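Local coordinates for protein N-acetyl-L-2,4-diaminobutyric acid deacetylase (Ruegeria pomeroyi, PDB 6TWL) that probably removes the acetyl group from N-acetyl-L-2,4-diaminobutyrate during ectoine breakdown, as a zinc-dependent hydrolase of the succinylglutamate desuccinylase/aspartoacylase family, at residues T196-E200 / M201-L205; F90-P93 / A94-A97; P253-D256 / C257-F260; A169-A172 / A173-A176. All coordinates share one frame; numbering follows the deposited sequence.

Interaction 1 of 4, residues T196-E200 / M201-L205; sequences TAVEE and MGKVL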
ATOM      1  N   THR A 196       5.694  -2.910  -8.913  1.00 69.80           N
ATOM      2  CA  THR A 196       6.768  -3.495  -9.707  1.00 70.95           C
ATOM      3  C   THR A 196       7.504  -2.429 -10.509  1.00 71.56           C
ATOM      4  O   THR A 196       8.727  -2.504 -10.675  1.00 71.37           O
ATOM      5  CB  THR A 196       6.210  -4.571 -10.638  1.00 79.98           C
ATOM      6  OG1 THR A 196       5.388  -5.474  -9.889  1.00 84.41           O
ATOM      7  CG2 THR A 196       7.340  -5.348 -11.292  1.00 82.52           C
ATOM      8  N   ALA A 197       6.775  -1.429 -11.014  1.00 68.13           N
ATOM      9  CA  ALA A 197       7.413  -0.359 -11.773  1.00 68.84           C
ATOM     10  C   ALA A 197       8.425   0.396 -10.921  1.00 70.42           C
ATOM     11  O   ALA A 197       9.525   0.718 -11.388  1.00 62.72           O
ATOM     12  CB  ALA A 197       6.358   0.598 -12.326  1.00 67.44           C
ATOM     13  N   VAL A 198       8.071   0.686  -9.667  1.00 66.61           N
ATOM     14  CA  VAL A 198       8.989   1.382  -8.771  1.00 60.50           C
ATOM     15  C   VAL A 198      10.197   0.506  -8.461  1.00 73.40           C
ATOM     16  O   VAL A 198      11.347   0.946  -8.574  1.00 76.25           O
ATOM     17  CB  VAL A 198       8.259   1.812  -7.487  1.00 64.26           C
ATOM     18  CG1 VAL A 198       9.130   2.750  -6.673  1.00 65.08           C
ATOM     19  CG2 VAL A 198       6.930   2.471  -7.824  1.00 54.50           C
ATOM     20  N   GLU A 199       9.949  -0.745  -8.059  1.00 71.60           N
ATOM     21  CA  GLU A 199      11.037  -1.673  -7.761  1.00 75.84           C
ATOM     22  C   GLU A 199      12.013  -1.784  -8.928  1.00 79.06           C
ATOM     23  O   GLU A 199      13.232  -1.682  -8.749  1.00 74.17           O
ATOM     24  CB  GLU A 199      10.467  -3.051  -7.407  1.00 78.85           C
ATOM     25  CG  GLU A 199       9.755  -3.119  -6.061  1.00 69.55           C
ATOM     26  CD  GLU A 199       8.591  -4.095  -6.058  1.00 83.82           C
ATOM     27  OE1 GLU A 199       8.440  -4.852  -7.040  1.00 87.55           O
ATOM     28  OE2 GLU A 199       7.827  -4.103  -5.070  1.00 86.13           O
ATOM     29  N   GLU A 200      11.488  -1.979 -10.139  1.00 81.04           N
ATOM     30  CA  GLU A 200      12.333  -2.212 -11.304  1.00 77.64           C
ATOM     31  C   GLU A 200      12.983  -0.941 -11.836  1.00 79.17           C
ATOM     32  O   GLU A 200      13.961  -1.032 -12.585  1.00 84.61           O
ATOM     33  CB  GLU A 200      11.517  -2.875 -12.413  1.00 80.72           C
ATOM     34  CG  GLU A 200      11.202  -4.334 -12.145  1.00 86.80           C
ATOM     35  CD  GLU A 200      10.439  -4.980 -13.279  1.00 90.19           C
ATOM     36  OE1 GLU A 200      10.090  -4.265 -14.242  1.00 89.44           O
ATOM     37  OE2 GLU A 200      10.186  -6.200 -13.205  1.00 92.32           O
ATOM     38  N   MET A 201      12.461   0.233 -11.482  1.00 75.90           N
ATOM     39  CA  MET A 201      13.157   1.481 -11.759  1.00 76.72           C
ATOM     40  C   MET A 201      14.286   1.738 -10.768  1.00 81.98           C
ATOM     41  O   MET A 201      15.078   2.664 -10.975  1.00 83.04           O
ATOM     42  CB  MET A 201      12.170   2.654 -11.742  1.00 76.93           C
ATOM     43  CG  MET A 201      12.664   3.918 -12.437  1.00 72.96           C
ATOM     44  SD  MET A 201      11.392   5.189 -12.562  1.00 76.10           S
ATOM     45  CE  MET A 201      10.333   4.480 -13.817  1.00 79.97           C
ATOM     46  N   GLY A 202      14.384   0.932  -9.714  1.00 78.59           N
ATOM     47  CA  GLY A 202      15.415   1.122  -8.717  1.00 78.94           C
ATOM     48  C   GLY A 202      15.123   2.205  -7.711  1.00 78.33           C
ATOM     49  O   GLY A 202      16.052   2.714  -7.077  1.00 80.94           O
ATOM     50  N   LYS A 203      13.861   2.573  -7.535  1.00 73.54           N
ATOM     51  CA  LYS A 203      13.515   3.656  -6.633  1.00 70.36           C
ATOM     52  C   LYS A 203      13.307   3.140  -5.217  1.00 66.47           C
ATOM     53  O   LYS A 203      13.054   1.955  -4.985  1.00 69.83           O
ATOM     54  CB  LYS A 203      12.257   4.377  -7.114  1.00 65.32           C
ATOM     55  CG  LYS A 203      12.378   4.925  -8.517  1.00 65.93           C
ATOM     56  CD  LYS A 203      13.085   6.264  -8.497  1.00 71.34           C
ATOM     57  CE  LYS A 203      13.078   6.919  -9.864  1.00 73.42           C
ATOM     58  NZ  LYS A 203      13.627   8.302  -9.811  1.00 66.82           N
ATOM     59  N   VAL A 204      13.424   4.056  -4.263  1.00 65.56           N
ATOM     60  CA  VAL A 204      13.126   3.753  -2.870  1.00 71.02           C
ATOM     61  C   VAL A 204      11.615   3.641  -2.732  1.00 67.08           C
ATOM     62  O   VAL A 204      10.882   4.596  -3.013  1.00 68.24           O
ATOM     63  CB  VAL A 204      13.691   4.831  -1.935  1.00 75.85           C
ATOM     64  CG1 VAL A 204      13.297   4.544  -0.493  1.00 70.16           C
ATOM     65  CG2 VAL A 204      15.197   4.919  -2.083  1.00 75.64           C
ATOM     66  N   LEU A 205      11.146   2.471  -2.311  1.00 69.35           N
ATOM     67  CA  LEU A 205       9.727   2.185  -2.178  1.00 70.95           C
ATOM     68  C   LEU A 205       9.472   1.581  -0.805  1.00 80.62           C
ATOM     69  O   LEU A 205      10.158   0.635  -0.407  1.00 84.22           O
ATOM     70  CB  LEU A 205       9.256   1.219  -3.273  1.00 67.06           C
ATOM     71  CG  LEU A 205       7.864   0.605  -3.111  1.00 67.69           C
ATOM     72  CD1 LEU A 205       6.801   1.647  -3.396  1.00 59.02           C
ATOM     73  CD2 LEU A 205       7.694  -0.611  -4.011  1.00 75.72           C
TER
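Val198 holds CG1 anti to its backbone N (chi1 -170°), which turns this methyl into the bend of the chain that follows the helix. There it meets Leu205 CB at 3.7 Å and Lys203 CB at 3.6 Å. Val198 crosses both side chains at about a right angle. Leu205 also has CG anti to its own N (chi1 168°), and its CD2 branch reaches the next helical residue. CD2 lies against Glu199 CG and OE2, 3.7 Å from OE2. The helix ends in a Schellman motif, where Gly202 leaves the helical path with a positive phi (80°). Two bonds run back into the last turn: Lys203 N to Val198 O at 3.2 Å, fairly straight, and Gly202 N to Glu199 O at 3.0 Å. In the second, the donor stands above the carbonyl plane. Met201 N keeps the helical bond to Ala197 O. Val198 O accepts from Lys203 N and, weakly, from Met201 N. The Lys203 amine bonds to the carbonyls of Pro135 and Ala137. The turn passes the chain from helix 194-201 into strand 204-209. Val198 and Leu205 both touch Ala140 of strand 139-142. Met201 rests on Gln130 of helix 121-133, and Val204 touches Ala169 and Ala173 of helix 167-177.

Interaction 2 of 4, residues F90-P93 / A94-A97; sequences FNYP and AFRA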
ATOM      1  N   PHE A  90      -5.898   6.102  -5.990  1.00 71.92           N
ATOM      2  CA  PHE A  90      -5.222   5.602  -7.179  1.00 73.49           C
ATOM      3  C   PHE A  90      -5.976   4.411  -7.758  1.00 78.35           C
ATOM      4  O   PHE A  90      -5.384   3.540  -8.400  1.00 79.78           O
ATOM      5  CB  PHE A  90      -3.774   5.235  -6.852  1.00 75.37           C
ATOM      6  CG  PHE A  90      -2.886   5.102  -8.056  1.00 75.98           C
ATOM      7  CD1 PHE A  90      -3.038   5.942  -9.147  1.00 73.85           C
ATOM      8  CD2 PHE A  90      -1.887   4.144  -8.087  1.00 82.74           C
ATOM      9  CE1 PHE A  90      -2.216   5.816 -10.252  1.00 79.84           C
ATOM     10  CE2 PHE A  90      -1.061   4.016  -9.186  1.00 80.07           C
ATOM     11  CZ  PHE A  90      -1.225   4.853 -10.269  1.00 81.54           C
ATOM     12  N   ASN A  91      -7.290   4.366  -7.538  1.00 77.25           N
ATOM     13  CA  ASN A  91      -8.128   3.227  -7.906  1.00 79.97           C
ATOM     14  C   ASN A  91      -9.017   3.619  -9.084  1.00 88.20           C
ATOM     15  O   ASN A  91     -10.066   4.247  -8.904  1.00 87.74           O
ATOM     16  CB  ASN A  91      -8.957   2.759  -6.712  1.00 81.55           C
ATOM     17  CG  ASN A  91      -9.682   3.900  -6.020  1.00 78.00           C
ATOM     18  OD1 ASN A  91      -9.071   4.897  -5.638  1.00 77.53           O
ATOM     19  ND2 ASN A  91     -10.996   3.759  -5.865  1.00 74.58           N
ATOM     20  N   TYR A  92      -8.588   3.247 -10.287  1.00 83.14           N
ATOM     21  CA  TYR A  92      -9.406   3.420 -11.474  1.00 84.95           C
ATOM     22  C   TYR A  92     -10.711   2.635 -11.327  1.00 86.06           C
ATOM     23  O   TYR A  92     -10.728   1.549 -10.740  1.00 85.22           O
ATOM     24  CB  TYR A  92      -8.632   2.946 -12.704  1.00 86.91           C
ATOM     25  CG  TYR A  92      -9.292   3.226 -14.035  1.00 95.84           C
ATOM     26  CD1 TYR A  92      -9.154   4.460 -14.652  1.00100.62           C
ATOM     27  CD2 TYR A  92     -10.038   2.248 -14.681  1.00 97.92           C
ATOM     28  CE1 TYR A  92      -9.754   4.718 -15.863  1.00103.48           C
ATOM     29  CE2 TYR A  92     -10.637   2.498 -15.900  1.00102.21           C
ATOM     30  CZ  TYR A  92     -10.489   3.734 -16.489  1.00106.16           C
ATOM     31  OH  TYR A  92     -11.084   3.988 -17.704  1.00113.41           O
ATOM     32  N   PRO A  93     -11.832   3.163 -11.850  1.00 87.16           N
ATOM     33  CA  PRO A  93     -11.967   4.453 -12.533  1.00 90.56           C
ATOM     34  C   PRO A  93     -12.469   5.571 -11.630  1.00 99.68           C
ATOM     35  O   PRO A  93     -12.506   6.734 -12.034  1.00100.85           O
ATOM     36  CB  PRO A  93     -12.997   4.146 -13.614  1.00 93.30           C
ATOM     37  CG  PRO A  93     -13.920   3.164 -12.937  1.00 94.64           C
ATOM     38  CD  PRO A  93     -13.073   2.371 -11.953  1.00 92.72           C
ATOM     39  N   ALA A  94     -12.860   5.207 -10.410  1.00102.00           N
ATOM     40  CA  ALA A  94     -13.512   6.163  -9.525  1.00 96.88           C
ATOM     41  C   ALA A  94     -12.530   7.201  -9.004  1.00 88.54           C
ATOM     42  O   ALA A  94     -12.822   8.403  -9.010  1.00 90.04           O
ATOM     43  CB  ALA A  94     -14.176   5.421  -8.372  1.00 94.39           C
ATOM     44  N   PHE A  95     -11.357   6.755  -8.556  1.00 84.62           N
ATOM     45  CA  PHE A  95     -10.383   7.608  -7.877  1.00 84.97           C
ATOM     46  C   PHE A  95     -11.028   8.348  -6.709  1.00 88.85           C
ATOM     47  O   PHE A  95     -10.876   9.559  -6.537  1.00 83.54           O
ATOM     48  CB  PHE A  95      -9.723   8.581  -8.851  1.00 86.24           C
ATOM     49  CG  PHE A  95      -8.860   7.911  -9.871  1.00 85.06           C
ATOM     50  CD1 PHE A  95      -7.673   7.301  -9.499  1.00 84.74           C
ATOM     51  CD2 PHE A  95      -9.238   7.881 -11.201  1.00 88.36           C
ATOM     52  CE1 PHE A  95      -6.875   6.680 -10.439  1.00 89.17           C
ATOM     53  CE2 PHE A  95      -8.447   7.261 -12.145  1.00 89.69           C
ATOM     54  CZ  PHE A  95      -7.264   6.658 -11.763  1.00 90.45           C
ATOM     55  N   ARG A  96     -11.771   7.597  -5.903  1.00 90.07           N
ATOM     56  CA  ARG A  96     -12.273   8.079  -4.626  1.00 90.58           C
ATOM     57  C   ARG A  96     -12.351   6.899  -3.672  1.00 84.38           C
ATOM     58  O   ARG A  96     -12.783   5.811  -4.066  1.00 80.94           O
ATOM     59  CB  ARG A  96     -13.646   8.747  -4.770  1.00 94.18           C
ATOM     60  CG  ARG A  96     -14.515   8.163  -5.862  1.00101.12           C
ATOM     61  CD  ARG A  96     -15.659   9.091  -6.216  1.00104.22           C
ATOM     62  NE  ARG A  96     -16.476   9.409  -5.050  1.00111.78           N
ATOM     63  CZ  ARG A  96     -16.972  10.617  -4.811  1.00112.80           C
ATOM     64  NH1 ARG A  96     -16.727  11.601  -5.663  1.00117.45           N
ATOM     65  NH2 ARG A  96     -17.705  10.845  -3.730  1.00106.54           N
ATOM     66  N   ALA A  97     -11.898   7.112  -2.435  1.00 82.56           N
ATOM     67  CA  ALA A  97     -12.041   6.110  -1.386  1.00 78.73           C
ATOM     68  C   ALA A  97     -13.477   5.606  -1.319  1.00 78.45           C
ATOM     69  O   ALA A  97     -14.428   6.360  -1.537  1.00 79.71           O
ATOM     70  CB  ALA A  97     -11.632   6.700  -0.037  1.00 73.40           C
TER
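Phe95, Ala94 and Asn91 have the most surface buried in this tight loop. The Phe95 ring folds back over the backbone it has just left. Its CG is anti to its carbonyl carbon (chi1 -67°), which sends the ring back along residues 90-92. Asn91 O and Tyr92 N lie over one face of the ring, both offset toward the rim. Tyr92 CA makes a CH-pi contact with that ring, 4.1 Å from the centroid. Phe90 CA sits at the ring edge, in plane. Phe95 CE1 meets Phe90 CD1 at 4.1 Å, with the two side chains side by side and pointing the same way. Phe95 CE2 touches Tyr92 CD1 at 3.8 Å.

Two hydrogen bonds fasten the loop. Phe95 N gives its hydrogen to Asn91 O at 2.8 Å, closing a turn that takes in Ala94 and the cis peptide before Pro93. Asn91 ND2 reaches Arg96 O at 3.3 Å. That bond is straight at nitrogen (168°), and the acceptor lies in the Asn91 amide plane. At the acceptor, the donor stands above the Arg96 carbonyl plane. In the bend itself, Pro93 CB lies over the centre of one face of the Tyr92 ring, 3.5 Å above its plane.

The Asn91 side chain is about 5 Å from that of His58, which binds zinc in another structure of this protein; the metal is absent here. The loop follows strand 82-87. Tyr92 and Phe95 pack on Ile125 of helix 121-133, and Phe95 also touches Ile38 and Pro39 of strand 36-45.

Interaction 3 of 4, residues P253-D256 / C257-F260; sequences PDDD and CFVF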
ATOM      1  N   PRO A 253       9.308 -16.296   3.852  1.00 89.88           N
ATOM      2  CA  PRO A 253      10.309 -16.886   2.957  1.00 88.99           C
ATOM      3  C   PRO A 253       9.830 -18.058   2.117  1.00 89.52           C
ATOM      4  O   PRO A 253      10.578 -18.505   1.237  1.00 87.83           O
ATOM      5  CB  PRO A 253      11.388 -17.353   3.943  1.00 90.98           C
ATOM      6  CG  PRO A 253      10.610 -17.742   5.163  1.00 88.72           C
ATOM      7  CD  PRO A 253       9.416 -16.817   5.225  1.00 88.84           C
ATOM      8  N   ASP A 254       8.619 -18.558   2.348  1.00 90.14           N
ATOM      9  CA  ASP A 254       8.202 -19.829   1.779  1.00 95.94           C
ATOM     10  C   ASP A 254       6.707 -19.783   1.503  1.00 96.43           C
ATOM     11  O   ASP A 254       5.968 -19.008   2.114  1.00 94.44           O
ATOM     12  CB  ASP A 254       8.542 -20.983   2.735  1.00101.56           C
ATOM     13  CG  ASP A 254       8.793 -22.293   2.015  1.00104.23           C
ATOM     14  OD1 ASP A 254       7.875 -22.782   1.325  1.00103.52           O
ATOM     15  OD2 ASP A 254       9.908 -22.837   2.152  1.00103.81           O
ATOM     16  N   ASP A 255       6.264 -20.627   0.568  1.00 99.65           N
ATOM     17  CA  ASP A 255       4.830 -20.805   0.376  1.00 99.16           C
ATOM     18  C   ASP A 255       4.177 -21.493   1.564  1.00 95.14           C
ATOM     19  O   ASP A 255       2.946 -21.489   1.667  1.00100.75           O
ATOM     20  CB  ASP A 255       4.556 -21.601  -0.902  1.00101.00           C
ATOM     21  CG  ASP A 255       4.214 -20.708  -2.078  1.00102.33           C
ATOM     22  OD1 ASP A 255       4.473 -19.489  -1.990  1.00102.77           O
ATOM     23  OD2 ASP A 255       3.681 -21.221  -3.085  1.00103.16           O
ATOM     24  N   ASP A 256       4.978 -22.079   2.455  1.00 89.02           N
ATOM     25  CA  ASP A 256       4.526 -22.660   3.711  1.00 90.01           C
ATOM     26  C   ASP A 256       4.058 -21.611   4.715  1.00 81.28           C
ATOM     27  O   ASP A 256       3.610 -21.981   5.807  1.00 79.84           O
ATOM     28  CB  ASP A 256       5.653 -23.496   4.317  1.00 90.31           C
ATOM     29  CG  ASP A 256       5.629 -24.938   3.864  1.00 96.51           C
ATOM     30  OD1 ASP A 256       4.614 -25.372   3.281  1.00 99.06           O
ATOM     31  OD2 ASP A 256       6.634 -25.642   4.099  1.00 97.35           O
ATOM     32  N   CYS A 257       4.163 -20.322   4.386  1.00 76.20           N
ATOM     33  CA  CYS A 257       3.599 -19.265   5.214  1.00 71.09           C
ATOM     34  C   CYS A 257       2.112 -19.067   4.963  1.00 70.97           C
ATOM     35  O   CYS A 257       1.448 -18.390   5.755  1.00 69.56           O
ATOM     36  CB  CYS A 257       4.332 -17.946   4.954  1.00 69.42           C
ATOM     37  SG  CYS A 257       6.024 -17.863   5.605  1.00 76.07           S
ATOM     38  N   PHE A 258       1.581 -19.643   3.889  1.00 72.26           N
ATOM     39  CA  PHE A 258       0.217 -19.405   3.443  1.00 72.72           C
ATOM     40  C   PHE A 258      -0.604 -20.675   3.600  1.00 71.38           C
ATOM     41  O   PHE A 258      -0.145 -21.765   3.245  1.00 68.95           O
ATOM     42  CB  PHE A 258       0.193 -18.950   1.983  1.00 67.16           C
ATOM     43  CG  PHE A 258       1.031 -17.737   1.716  1.00 68.66           C
ATOM     44  CD1 PHE A 258       2.398 -17.847   1.526  1.00 80.81           C
ATOM     45  CD2 PHE A 258       0.451 -16.486   1.661  1.00 70.28           C
ATOM     46  CE1 PHE A 258       3.166 -16.728   1.282  1.00 79.71           C
ATOM     47  CE2 PHE A 258       1.216 -15.367   1.417  1.00 72.61           C
ATOM     48  CZ  PHE A 258       2.571 -15.490   1.223  1.00 69.88           C
ATOM     49  N   VAL A 259      -1.816 -20.527   4.125  1.00 65.00           N
ATOM     50  CA  VAL A 259      -2.757 -21.629   4.279  1.00 65.87           C
ATOM     51  C   VAL A 259      -4.039 -21.241   3.559  1.00 66.61           C
ATOM     52  O   VAL A 259      -4.672 -20.237   3.905  1.00 64.81           O
ATOM     53  CB  VAL A 259      -3.028 -21.949   5.756  1.00 67.69           C
ATOM     54  CG1 VAL A 259      -4.197 -22.915   5.881  1.00 67.37           C
ATOM     55  CG2 VAL A 259      -1.782 -22.524   6.407  1.00 67.19           C
ATOM     56  N   PHE A 260      -4.414 -22.027   2.558  1.00 62.72           N
ATOM     57  CA  PHE A 260      -5.579 -21.730   1.742  1.00 69.42           C
ATOM     58  C   PHE A 260      -6.725 -22.676   2.072  1.00 67.50           C
ATOM     59  O   PHE A 260      -6.518 -23.850   2.394  1.00 63.54           O
ATOM     60  CB  PHE A 260      -5.223 -21.817   0.258  1.00 66.07           C
ATOM     61  CG  PHE A 260      -4.185 -20.822  -0.162  1.00 67.71           C
ATOM     62  CD1 PHE A 260      -4.499 -19.476  -0.241  1.00 66.21           C
ATOM     63  CD2 PHE A 260      -2.891 -21.222  -0.448  1.00 69.56           C
ATOM     64  CE1 PHE A 260      -3.549 -18.549  -0.615  1.00 71.51           C
ATOM     65  CE2 PHE A 260      -1.936 -20.298  -0.822  1.00 69.75           C
ATOM     66  CZ  PHE A 260      -2.267 -18.959  -0.906  1.00 69.16           C
TER
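The Phe258 ring meets the backbone of Asp254 and Asp255 with its edge. The motif here is an Asx turn leading into a 3-10 turn. Asp255 O lies in the ring plane, 3.7 Å from Phe258 CD1. Asp254 O is also at the edge, near the plane, and approaches Phe258 CE1 at 3.7 Å. The rim hydrogens of an aromatic ring carry slight positive charge, so this placing of two carbonyl oxygens is probably mildly attractive. In the Asx turn, Asp254 OD1 accepts from Asp256 N at 3.2 Å, met on its anti side and 29° out of the carboxylate plane. The 3-10 turn follows with two bonds that each span three residues. Cys257 N binds Asp254 O, and Phe258 N binds Asp255 O, both at 3.2 Å. In each the donor stands well above the carbonyl plane. The same two oxygens therefore take a backbone N-H and also border the ring. Phe258 has CG anti to its carbonyl carbon (chi1 -56°), which brings the CD1-CE1 edge up to them. Asp256 OD1 forms a salt bridge with Arg302 NE. The turn joins strand 248-251, an edge strand of the large mixed sheet, to strand 258-260, which pairs with strand 321-326. Cys257 bonds through its backbone to Val325. Its side chain is buried against the turn, where SG touches Pro253 CD at 3.6 Å.

Interaction 4 of 4, residues A169-A172 / A173-A176; sequences ACFA and AMKA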
ATOM      1  N   ALA A 169      18.557   1.450   1.116  1.00 88.97           N
ATOM      2  CA  ALA A 169      17.768   2.675   1.170  1.00 84.29           C
ATOM      3  C   ALA A 169      16.301   2.379   1.461  1.00 77.84           C
ATOM      4  O   ALA A 169      15.665   3.091   2.250  1.00 82.29           O
ATOM      5  CB  ALA A 169      17.918   3.447  -0.140  1.00 79.97           C
ATOM      6  N   CYS A 170      15.743   1.347   0.818  1.00 75.53           N
ATOM      7  CA  CYS A 170      14.371   0.928   1.098  1.00 82.37           C
ATOM      8  C   CYS A 170      14.221   0.411   2.525  1.00 87.00           C
ATOM      9  O   CYS A 170      13.306   0.816   3.249  1.00 76.71           O
ATOM     10  CB  CYS A 170      13.913  -0.136   0.102  1.00 82.85           C
ATOM     11  SG  CYS A 170      14.090   0.332  -1.616  1.00 82.69           S
ATOM     12  N   PHE A 171      15.079  -0.537   2.926  1.00 91.40           N
ATOM     13  CA  PHE A 171      15.077  -1.017   4.306  1.00 92.27           C
ATOM     14  C   PHE A 171      15.111   0.147   5.283  1.00 89.54           C
ATOM     15  O   PHE A 171      14.419   0.131   6.307  1.00 84.27           O
ATOM     16  CB  PHE A 171      16.265  -1.956   4.560  1.00 93.58           C
ATOM     17  CG  PHE A 171      16.299  -2.513   5.969  1.00101.37           C
ATOM     18  CD1 PHE A 171      15.485  -3.577   6.327  1.00102.26           C
ATOM     19  CD2 PHE A 171      17.125  -1.962   6.941  1.00104.56           C
ATOM     20  CE1 PHE A 171      15.496  -4.087   7.624  1.00101.13           C
ATOM     21  CE2 PHE A 171      17.142  -2.468   8.243  1.00104.38           C
ATOM     22  CZ  PHE A 171      16.324  -3.532   8.582  1.00104.13           C
ATOM     23  N   ALA A 172      15.905   1.176   4.976  1.00 90.87           N
ATOM     24  CA  ALA A 172      16.002   2.335   5.857  1.00 86.09           C
ATOM     25  C   ALA A 172      14.699   3.126   5.888  1.00 82.59           C
ATOM     26  O   ALA A 172      14.291   3.614   6.948  1.00 81.07           O
ATOM     27  CB  ALA A 172      17.162   3.228   5.420  1.00 87.09           C
ATOM     28  N   ALA A 173      14.040   3.277   4.735  1.00 80.11           N
ATOM     29  CA  ALA A 173      12.761   3.984   4.717  1.00 77.41           C
ATOM     30  C   ALA A 173      11.702   3.220   5.497  1.00 80.18           C
ATOM     31  O   ALA A 173      10.919   3.821   6.243  1.00 81.90           O
ATOM     32  CB  ALA A 173      12.301   4.219   3.278  1.00 73.68           C
ATOM     33  N   MET A 174      11.662   1.893   5.344  1.00 75.47           N
ATOM     34  CA  MET A 174      10.733   1.097   6.138  1.00 79.54           C
ATOM     35  C   MET A 174      11.021   1.257   7.623  1.00 80.56           C
ATOM     36  O   MET A 174      10.101   1.418   8.433  1.00 73.76           O
ATOM     37  CB  MET A 174      10.806  -0.379   5.751  1.00 80.09           C
ATOM     38  CG  MET A 174      10.182  -1.284   6.815  1.00 74.77           C
ATOM     39  SD  MET A 174      10.517  -3.041   6.631  1.00 85.64           S
ATOM     40  CE  MET A 174      12.226  -3.099   7.134  1.00 86.60           C
ATOM     41  N   LYS A 175      12.299   1.197   8.006  1.00 78.02           N
ATOM     42  CA  LYS A 175      12.622   1.307   9.421  1.00 79.79           C
ATOM     43  C   LYS A 175      12.289   2.693   9.954  1.00 82.73           C
ATOM     44  O   LYS A 175      11.918   2.844  11.124  1.00 86.59           O
ATOM     45  CB  LYS A 175      14.086   0.940   9.685  1.00 87.70           C
ATOM     46  CG  LYS A 175      14.349  -0.581   9.702  1.00101.74           C
ATOM     47  CD  LYS A 175      13.114  -1.416  10.145  1.00107.63           C
ATOM     48  CE  LYS A 175      12.497  -1.095  11.529  1.00 98.31           C
ATOM     49  NZ  LYS A 175      11.382  -2.023  11.788  1.00 94.83           N
ATOM     50  N   ALA A 176      12.390   3.717   9.105  1.00 79.79           N
ATOM     51  CA  ALA A 176      11.887   5.030   9.489  1.00 78.19           C
ATOM     52  C   ALA A 176      10.380   4.991   9.719  1.00 76.67           C
ATOM     53  O   ALA A 176       9.892   5.537  10.713  1.00 72.74           O
ATOM     54  CB  ALA A 176      12.248   6.063   8.425  1.00 68.57           C
TER
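Helix 167-177 supplies this contact, which spans two successive turns. Phe171 meets residues three and four places further on. Lys175 CG lies over one face of the Phe171 ring, offset toward the rim. It makes a CH-pi contact, 4.0 Å from the centroid. The Phe171 ring gets there because CG stands anti to the backbone N (chi1 -179°). Lys175 chi1 (-79°) sets its CG over the ring, and the bend at chi2 puts CD 4.2 Å from Phe171 CZ. Met174 comes obliquely from that same side, beyond CD1 and CE1 of the ring. Its chain bends at chi3, and the methyl CE comes within 3.4 Å of Phe171 CD1. Underneath run the helical bonds. Met174 N binds Cys170 O at 2.9 Å, almost straight at 171°. Lys175 N binds Phe171 O, Ala173 N binds Ala169 O and Ala176 N binds Ala172 O. The alanines leave small surfaces on the helix: Ala169 and Ala173 pack on Val204 of strand 204-209, while Ala172 and Ala176 touch His234 of helix 218-234. Met174 turns to Ser182 and Phe171 to Glu184, both in strand 181-184. Within the helix, the ring meets a methylene and a methyl group, so the side-chain contact is apolar and dispersive. Lysine lends only its aliphatic stem to the ring, while its charged end leads away from residues 169-172.

From the N terminus the four contacts come in the order 2, 4, 1, 3. They follow in series, and none nests in or crosses another. Interaction 2 closes a tight loop after strand 82-87. Interaction 4 closes no loop and lies within helix 167-177. Interaction 1 turns helix 194-201 into strand 204-209. Interaction 3 carries the chain from the large mixed sheet to strand 258-260 of a smaller antiparallel one. Interactions 1 and 4 touch: Val204 CG2 meets Ala169 CB at 3.7 Å, so helix 167-177 packs beside strand 204-209. Interactions 2 and 4 lie on opposite sides of the chain's centre, with centres 28 Å apart.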